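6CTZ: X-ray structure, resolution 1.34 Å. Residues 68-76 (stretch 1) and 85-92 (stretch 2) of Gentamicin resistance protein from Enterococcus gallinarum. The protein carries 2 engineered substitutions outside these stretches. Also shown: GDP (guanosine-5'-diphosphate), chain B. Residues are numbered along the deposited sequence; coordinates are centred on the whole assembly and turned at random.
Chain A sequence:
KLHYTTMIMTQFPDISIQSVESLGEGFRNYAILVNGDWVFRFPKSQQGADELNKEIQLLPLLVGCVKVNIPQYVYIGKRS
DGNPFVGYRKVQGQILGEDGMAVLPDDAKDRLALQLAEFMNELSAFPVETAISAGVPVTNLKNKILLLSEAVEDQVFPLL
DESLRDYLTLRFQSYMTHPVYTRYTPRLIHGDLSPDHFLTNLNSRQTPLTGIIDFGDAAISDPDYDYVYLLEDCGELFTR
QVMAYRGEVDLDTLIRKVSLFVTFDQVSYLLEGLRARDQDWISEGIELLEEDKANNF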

ATOM      1  N   VAL A  68      -1.243  -8.646 -14.051  1.00 17.11           N
ATOM      2  CA  VAL A  68       0.066  -8.741 -13.437  1.00 17.12           C
ATOM      3  C   VAL A  68       0.043  -9.973 -12.552  1.00 14.75           C
ATOM      4  O   VAL A  68      -1.016 -10.490 -12.184  1.00 15.03           O
ATOM      5  CB  VAL A  68       0.433  -7.494 -12.605  1.00 18.78           C
ATOM      6  CG1 VAL A  68       0.568  -6.268 -13.495  1.00 21.01           C
ATOM      7  CG2 VAL A  68      -0.589  -7.270 -11.492  1.00 18.90           C
ATOM      8  N   ASN A  69       1.230 -10.438 -12.206  1.00 14.04           N
ATOM      9  CA  ASN A  69       1.348 -11.516 -11.247  1.00 13.84           C
ATOM     10  C   ASN A  69       1.144 -10.985  -9.834  1.00 11.83           C
ATOM     11  O   ASN A  69       1.563  -9.868  -9.505  1.00 13.78           O
ATOM     12  CB  ASN A  69       2.709 -12.178 -11.414  1.00 16.73           C
ATOM     13  CG  ASN A  69       2.831 -12.871 -12.776  1.00 21.25           C
ATOM     14  OD1 ASN A  69       2.080 -12.565 -13.704  1.00 24.47           O
ATOM     15  ND2 ASN A  69       3.740 -13.814 -12.888  1.00 22.92           N
ATOM     16  N   ILE A  70       0.440 -11.761  -9.015  1.00 11.80           N
ATOM     17  CA  ILE A  70       0.243 -11.438  -7.604  1.00 11.43           C
ATOM     18  C   ILE A  70       0.593 -12.687  -6.800  1.00 11.52           C
ATOM     19  O   ILE A  70       0.671 -13.793  -7.358  1.00 12.05           O
ATOM     20  CB  ILE A  70      -1.205 -10.955  -7.327  1.00 11.06           C
ATOM     21  CG1 ILE A  70      -2.220 -12.094  -7.516  1.00 12.14           C
ATOM     22  CG2 ILE A  70      -1.545  -9.728  -8.195  1.00 11.97           C
ATOM     23  CD1 ILE A  70      -3.670 -11.641  -7.351  1.00 13.13           C
ATOM     24  N   PRO A  71       0.807 -12.557  -5.488  1.00 11.14           N
ATOM     25  CA  PRO A  71       1.184 -13.746  -4.707  1.00 11.67           C
ATOM     26  C   PRO A  71       0.120 -14.830  -4.775  1.00 11.52           C
ATOM     27  O   PRO A  71      -1.081 -14.570  -4.672  1.00 12.65           O
ATOM     28  CB  PRO A  71       1.321 -13.207  -3.284  1.00 11.61           C
ATOM     29  CG  PRO A  71       1.658 -11.753  -3.471  1.00 11.94           C
ATOM     30  CD  PRO A  71       0.819 -11.342  -4.652  1.00 11.34           C
ATOM     31  N   GLN A  72       0.580 -16.069  -4.899  1.00 13.18           N
ATOM     32  CA  GLN A  72      -0.302 -17.228  -4.876  1.00 14.88           C
ATOM     33  C   GLN A  72       0.166 -18.146  -3.765  1.00 14.37           C
ATOM     34  O   GLN A  72       1.192 -18.830  -3.896  1.00 14.85           O
ATOM     35  CB  GLN A  72      -0.260 -17.949  -6.203  1.00 17.00           C
ATOM     36  CG  GLN A  72      -0.881 -17.163  -7.301  1.00 19.14           C
ATOM     37  CD  GLN A  72      -1.093 -18.062  -8.458  1.00 22.65           C
ATOM     38  OE1 GLN A  72      -2.180 -18.587  -8.657  1.00 23.01           O
ATOM     39  NE2 GLN A  72      -0.026 -18.322  -9.188  1.00 24.60           N
ATOM     40  N   TYR A  73      -0.587 -18.163  -2.677  1.00 14.73           N
ATOM     41  CA  TYR A  73      -0.160 -18.888  -1.491  1.00 15.50           C
ATOM     42  C   TYR A  73      -0.336 -20.381  -1.726  1.00 17.38           C
ATOM     43  O   TYR A  73      -1.462 -20.881  -1.795  1.00 23.05           O
ATOM     44  CB  TYR A  73      -0.978 -18.417  -0.296  1.00 15.09           C
ATOM     45  CG  TYR A  73      -0.895 -16.925   0.021  1.00 13.75           C
ATOM     46  CD1 TYR A  73       0.186 -16.128  -0.385  1.00 13.76           C
ATOM     47  CD2 TYR A  73      -1.908 -16.319   0.748  1.00 14.37           C
ATOM     48  CE1 TYR A  73       0.235 -14.781  -0.063  1.00 13.47           C
ATOM     49  CE2 TYR A  73      -1.860 -14.987   1.072  1.00 13.52           C
ATOM     50  CZ  TYR A  73      -0.791 -14.222   0.669  1.00 12.23           C
ATOM     51  OH  TYR A  73      -0.769 -12.892   1.009  1.00 13.81           O
ATOM     52  N   VAL A  74       0.774 -21.088  -1.869  1.00 13.40           N
ATOM     53  CA  VAL A  74       0.766 -22.540  -2.017  1.00 13.88           C
ATOM     54  C   VAL A  74       0.824 -23.218  -0.660  1.00 13.99           C
ATOM     55  O   VAL A  74       0.218 -24.274  -0.457  1.00 16.04           O
ATOM     56  CB  VAL A  74       1.952 -22.951  -2.914  1.00 15.63           C
ATOM     57  CG1 VAL A  74       2.183 -24.469  -2.893  1.00 16.34           C
ATOM     58  CG2 VAL A  74       1.725 -22.449  -4.333  1.00 17.90           C
ATOM     59  N   TYR A  75       1.549 -22.621   0.277  1.00 12.97           N
ATOM     60  CA  TYR A  75       1.754 -23.181   1.604  1.00 13.81           C
ATOM     61  C   TYR A  75       1.025 -22.299   2.602  1.00 13.86           C
ATOM     62  O   TYR A  75       1.234 -21.081   2.627  1.00 15.24           O
ATOM     63  CB  TYR A  75       3.246 -23.245   1.918  1.00 14.68           C
ATOM     64  CG  TYR A  75       3.965 -24.178   0.969  1.00 15.71           C
ATOM     65  CD1 TYR A  75       3.754 -25.552   1.029  1.00 17.35           C
ATOM     66  CD2 TYR A  75       4.841 -23.690   0.006  1.00 17.12           C
ATOM     67  CE1 TYR A  75       4.394 -26.409   0.159  1.00 18.06           C
ATOM     68  CE2 TYR A  75       5.494 -24.548  -0.868  1.00 17.74           C
ATOM     69  CZ  TYR A  75       5.265 -25.905  -0.787  1.00 18.48           C
ATOM     70  OH  TYR A  75       5.900 -26.765  -1.660  1.00 20.70           O
ATOM     71  N   ILE A  76       0.138 -22.896   3.393  1.00 13.85           N
ATOM     72  CA  ILE A  76      -0.624 -22.158   4.388  1.00 15.56           C
ATOM     73  C   ILE A  76      -0.322 -22.800   5.732  1.00 16.41           C
ATOM     74  O   ILE A  76      -0.721 -23.944   5.987  1.00 18.46           O
ATOM     75  CB  ILE A  76      -2.124 -22.129   4.076  1.00 18.88           C
ATOM     76  CG1 ILE A  76      -2.355 -21.453   2.713  1.00 22.36           C
ATOM     77  CG2 ILE A  76      -2.868 -21.381   5.165  1.00 19.88           C
ATOM     78  CD1 ILE A  76      -3.804 -21.214   2.362  1.00 24.60           C
ATOM     79  N   PHE A  85       0.609 -18.145   8.645  1.00 13.56           N
ATOM     80  CA  PHE A  85       1.691 -17.656   7.794  1.00 13.75           C
ATOM     81  C   PHE A  85       1.595 -18.366   6.451  1.00 12.74           C
ATOM     82  O   PHE A  85       0.898 -19.374   6.325  1.00 14.23           O
ATOM     83  CB  PHE A  85       3.075 -17.764   8.456  1.00 14.13           C
ATOM     84  CG  PHE A  85       3.590 -19.169   8.593  1.00 13.96           C
ATOM     85  CD1 PHE A  85       4.328 -19.750   7.572  1.00 15.51           C
ATOM     86  CD2 PHE A  85       3.382 -19.892   9.761  1.00 15.99           C
ATOM     87  CE1 PHE A  85       4.827 -21.037   7.701  1.00 16.63           C
ATOM     88  CE2 PHE A  85       3.880 -21.182   9.890  1.00 17.19           C
ATOM     89  CZ  PHE A  85       4.599 -21.748   8.854  1.00 17.15           C
ATOM     90  N   VAL A  86       2.245 -17.809   5.428  1.00 12.44           N
ATOM     91  CA  VAL A  86       2.148 -18.387   4.109  1.00 12.91           C
ATOM     92  C   VAL A  86       3.435 -18.457   3.341  1.00 12.66           C
ATOM     93  O   VAL A  86       4.335 -17.787   3.643  1.00 13.17           O
ATOM     94  CB  VAL A  86       1.148 -17.574   3.207  1.00 12.93           C
ATOM     95  CG1 VAL A  86      -0.242 -17.634   3.780  1.00 13.98           C
ATOM     96  CG2 VAL A  86       1.582 -16.101   3.066  1.00 14.23           C
ATOM     97  N   GLY A  87       3.454 -19.296   2.326  1.00 12.45           N
ATOM     98  CA  GLY A  87       4.553 -19.379   1.404  1.00 12.68           C
ATOM     99  C   GLY A  87       4.045 -19.302  -0.028  1.00 11.26           C
ATOM    100  O   GLY A  87       3.072 -19.921  -0.349  1.00 12.60           O
ATOM    101  N   TYR A  88       4.742 -18.546  -0.865  1.00 12.33           N
ATOM    102  CA  TYR A  88       4.413 -18.389  -2.248  1.00 12.48           C
ATOM    103  C   TYR A  88       5.651 -18.304  -3.119  1.00 11.80           C
ATOM    104  O   TYR A  88       6.632 -17.867  -2.648  1.00 12.77           O
ATOM    105  CB  TYR A  88       3.511 -17.155  -2.480  1.00 12.91           C
ATOM    106  CG  TYR A  88       3.996 -15.794  -1.970  1.00 11.81           C
ATOM    107  CD1 TYR A  88       3.691 -15.379  -0.713  1.00 12.79           C
ATOM    108  CD2 TYR A  88       4.668 -14.912  -2.788  1.00 11.86           C
ATOM    109  CE1 TYR A  88       4.041 -14.142  -0.263  1.00 11.89           C
ATOM    110  CE2 TYR A  88       5.033 -13.656  -2.322  1.00 12.27           C
ATOM    111  CZ  TYR A  88       4.690 -13.292  -1.071  1.00 11.70           C
ATOM    112  OH  TYR A  88       4.996 -12.059  -0.564  1.00 12.20           O
ATOM    113  N   ARG A  89       5.557 -18.742  -4.357  1.00 12.37           N
ATOM    114  CA  ARG A  89       6.682 -18.632  -5.269  1.00 14.27           C
ATOM    115  C   ARG A  89       6.965 -17.136  -5.408  1.00 12.98           C
ATOM    116  O   ARG A  89       6.079 -16.366  -5.603  1.00 13.86           O
ATOM    117  CB  ARG A  89       6.392 -19.226  -6.651  1.00 16.45           C
ATOM    118  CG  ARG A  89       6.425 -20.749  -6.698  1.00 21.30           C
ATOM    119  CD  ARG A  89       6.737 -21.354  -8.068  1.00 25.55           C
ATOM    120  NE  ARG A  89       7.075 -22.790  -7.941  1.00 29.57           N
ATOM    121  CZ  ARG A  89       8.308 -23.271  -7.738  1.00 31.56           C
ATOM    122  NH1 ARG A  89       9.337 -22.486  -7.657  1.00 31.73           N
ATOM    123  NH2 ARG A  89       8.506 -24.577  -7.613  1.00 32.31           N
ATOM    124  N   LYS A  90       8.222 -16.763  -5.336  1.00 14.29           N
ATOM    125  CA  LYS A  90       8.603 -15.366  -5.427  1.00 15.60           C
ATOM    126  C   LYS A  90       7.974 -14.725  -6.659  1.00 14.20           C
ATOM    127  O   LYS A  90       7.995 -15.287  -7.760  1.00 14.89           O
ATOM    128  CB  LYS A  90      10.126 -15.276  -5.491  1.00 17.91           C
ATOM    129  CG  LYS A  90      10.651 -13.872  -5.338  1.00 21.63           C
ATOM    130  CD  LYS A  90      12.169 -13.844  -5.315  1.00 25.58           C
ATOM    131  CE  LYS A  90      12.757 -14.199  -6.662  1.00 29.17           C
ATOM    132  NZ  LYS A  90      14.219 -13.901  -6.713  1.00 32.91           N
ATOM    133  N   VAL A  91       7.367 -13.561  -6.460  1.00 14.14           N
ATOM    134  CA  VAL A  91       6.877 -12.806  -7.599  1.00 16.08           C
ATOM    135  C   VAL A  91       8.109 -12.214  -8.270  1.00 20.29           C
ATOM    136  O   VAL A  91       8.892 -11.496  -7.641  1.00 23.70           O
ATOM    137  CB  VAL A  91       5.861 -11.744  -7.151  1.00 14.86           C
ATOM    138  CG1 VAL A  91       5.349 -10.932  -8.337  1.00 16.82           C
ATOM    139  CG2 VAL A  91       4.688 -12.414  -6.430  1.00 15.41           C
ATOM    140  N   GLN A  92       8.328 -12.575  -9.519  1.00 24.40           N
ATOM    141  CA  GLN A  92       9.641 -12.332 -10.087  1.00 26.07           C
ATOM    142  C   GLN A  92       9.771 -10.892 -10.541  1.00 25.98           C
ATOM    143  O   GLN A  92       8.782 -10.188 -10.775  1.00 26.97           O
ATOM    144  CB  GLN A  92       9.927 -13.287 -11.245  1.00 28.95           C
ATOM    145  CG  GLN A  92      10.056 -14.751 -10.828  1.00 31.68           C
ATOM    146  CD  GLN A  92      11.331 -15.051 -10.052  1.00 34.28           C
ATOM    147  OE1 GLN A  92      12.346 -14.362 -10.198  1.00 35.48           O
ATOM    148  NE2 GLN A  92      11.284 -16.090  -9.225  1.00 35.84           N
TER
HETATM  149  PB  GDP B 401       4.207  -5.553   4.795  1.00 13.20           P
HETATM  150  O1B GDP B 401       2.744  -5.916   4.706  1.00 13.74           O
HETATM  151  O2B GDP B 401       4.517  -4.249   4.089  1.00 12.41           O
HETATM  152  O3B GDP B 401       4.726  -5.625   6.212  1.00 14.36           O
HETATM  153  O3A GDP B 401       4.979  -6.744   4.017  1.00 12.67           O
HETATM  154  PA  GDP B 401       5.096  -7.010   2.423  1.00 12.85           P
HETATM  155  O1A GDP B 401       4.040  -7.971   1.965  1.00 12.63           O
HETATM  156  O2A GDP B 401       5.121  -5.689   1.673  1.00 12.49           O
HETATM  157  O5' GDP B 401       6.519  -7.789   2.356  1.00 13.39           O
HETATM  158  C5' GDP B 401       7.670  -7.167   2.912  1.00 14.88           C
HETATM  159  C4' GDP B 401       8.703  -6.986   1.825  1.00 13.94           C
HETATM  160  O4' GDP B 401       9.158  -8.272   1.405  1.00 14.24           O
HETATM  161  C3' GDP B 401       8.192  -6.330   0.553  1.00 13.54           C
HETATM  162  O3' GDP B 401       8.113  -4.904   0.656  1.00 15.04           O
HETATM  163  C2' GDP B 401       9.260  -6.760  -0.420  1.00 13.25           C
HETATM  164  O2' GDP B 401      10.454  -5.996  -0.223  1.00 15.35           O
HETATM  165  C1' GDP B 401       9.555  -8.177   0.043  1.00 13.30           C
HETATM  166  N9  GDP B 401       8.742  -9.140  -0.726  1.00 11.79           N
HETATM  167  C8  GDP B 401       7.593  -9.746  -0.350  1.00 12.39           C
HETATM  168  N7  GDP B 401       7.165 -10.565  -1.346  1.00 12.32           N
HETATM  169  C5  GDP B 401       8.053 -10.481  -2.355  1.00 11.97           C
HETATM  170  C6  GDP B 401       8.209 -11.057  -3.697  1.00 12.06           C
HETATM  171  O6  GDP B 401       7.380 -11.875  -4.139  1.00 12.71           O
HETATM  172  N1  GDP B 401       9.288 -10.682  -4.400  1.00 13.36           N
HETATM  173  C2  GDP B 401      10.210  -9.804  -3.947  1.00 13.94           C
HETATM  174  N2  GDP B 401      11.269  -9.498  -4.721  1.00 14.99           N
HETATM  175  N3  GDP B 401      10.127  -9.225  -2.729  1.00 13.17           N
HETATM  176  C4  GDP B 401       9.088  -9.545  -1.929  1.00 11.95           C
HETATM  177  O   HOH W   1       3.131 -19.478  -5.772  1.00 15.94           O
HETATM  178  O   HOH W   2       3.306 -16.400  -6.123  1.00 16.07           O

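Two waters bridge the backbones of Gln-72 and Arg-89, next to the direct hydrogen bonds of Val-74 and Tyr-75 with Gly-87. Gln-72 O lies 4.4 Å from Arg-89 N, too far for a hydrogen bond, and water 1 fills the gap, donating to Gln-72 O (2.8 Å) and accepting from Arg-89 N (2.9 Å). Water 2 repeats the arrangement with the remaining backbone polar atoms, accepting from Gln-72 N (3.0 Å) and donating to Arg-89 O (2.8 Å). The separated backbones thus remain linked through solvent.

Direct pairing is antiparallel and centres on Gly-87. Its N donates to Tyr-75 O (2.9 Å), and its O receives two bonds, a nearly straight one from Tyr-75 N (3.2 Å, 175°) and a shorter, more bent one from Val-74 N (3.0 Å, 135°). The helix-like torsions of Val-74 (-89/-35) interrupt the otherwise extended chain, and two successive amides reach one carbonyl. Glycine suits this position: an ideal CB on Gly-87 would lie 3.3 Å from Tyr-75 CB, a tight approach on the face of the sheet that carries the Tyr-75 side chain. The CA of Val-86 adds a CA-H...O contact to Tyr-75 O at 3.2 Å.

On the face bearing Ile-76 and Val-86, the two aliphatic side chains meet loosely, with Ile-76 CG1 4.5 Å from Val-86 CG1. Val-86 packs more closely on Tyr-73, its CG2 lying over one ring face, 3.7 Å from Tyr-73 CE1, in a CH-pi contact 13° off the ring normal, with Val-86 CG1 also 3.7 Å from Tyr-73 CD2. The Tyr-73 ring also meets that of Tyr-88, CE1 to CD1 at 3.6 Å, with the planes inclined obliquely at 39°. Pro-71 continues this apolar patch, its CB lying 3.8 Å from Tyr-88 CD2 and almost directly over the ring face. The compact pyrrolidine ring offers C-H groups to the aromatic surface, and its CG also approaches Val-91 CG2 at 4.3 Å. Val-91, directed toward stretch 1, is buried there with Tyr-88 and Pro-71.

Tyr-88 and Val-91 also join this contact to the nucleotide. While the Tyr-88 ring packs against Pro-71, its OH donates to GDP N7 (2.7 Å). The backbone of Val-91 reads the guanine, with Val-91 N donating to GDP O6 (2.9 Å) and Val-91 O accepting a weak bond from GDP N1 (3.4 Å). In all, the two stretches bury 533 Å² between them.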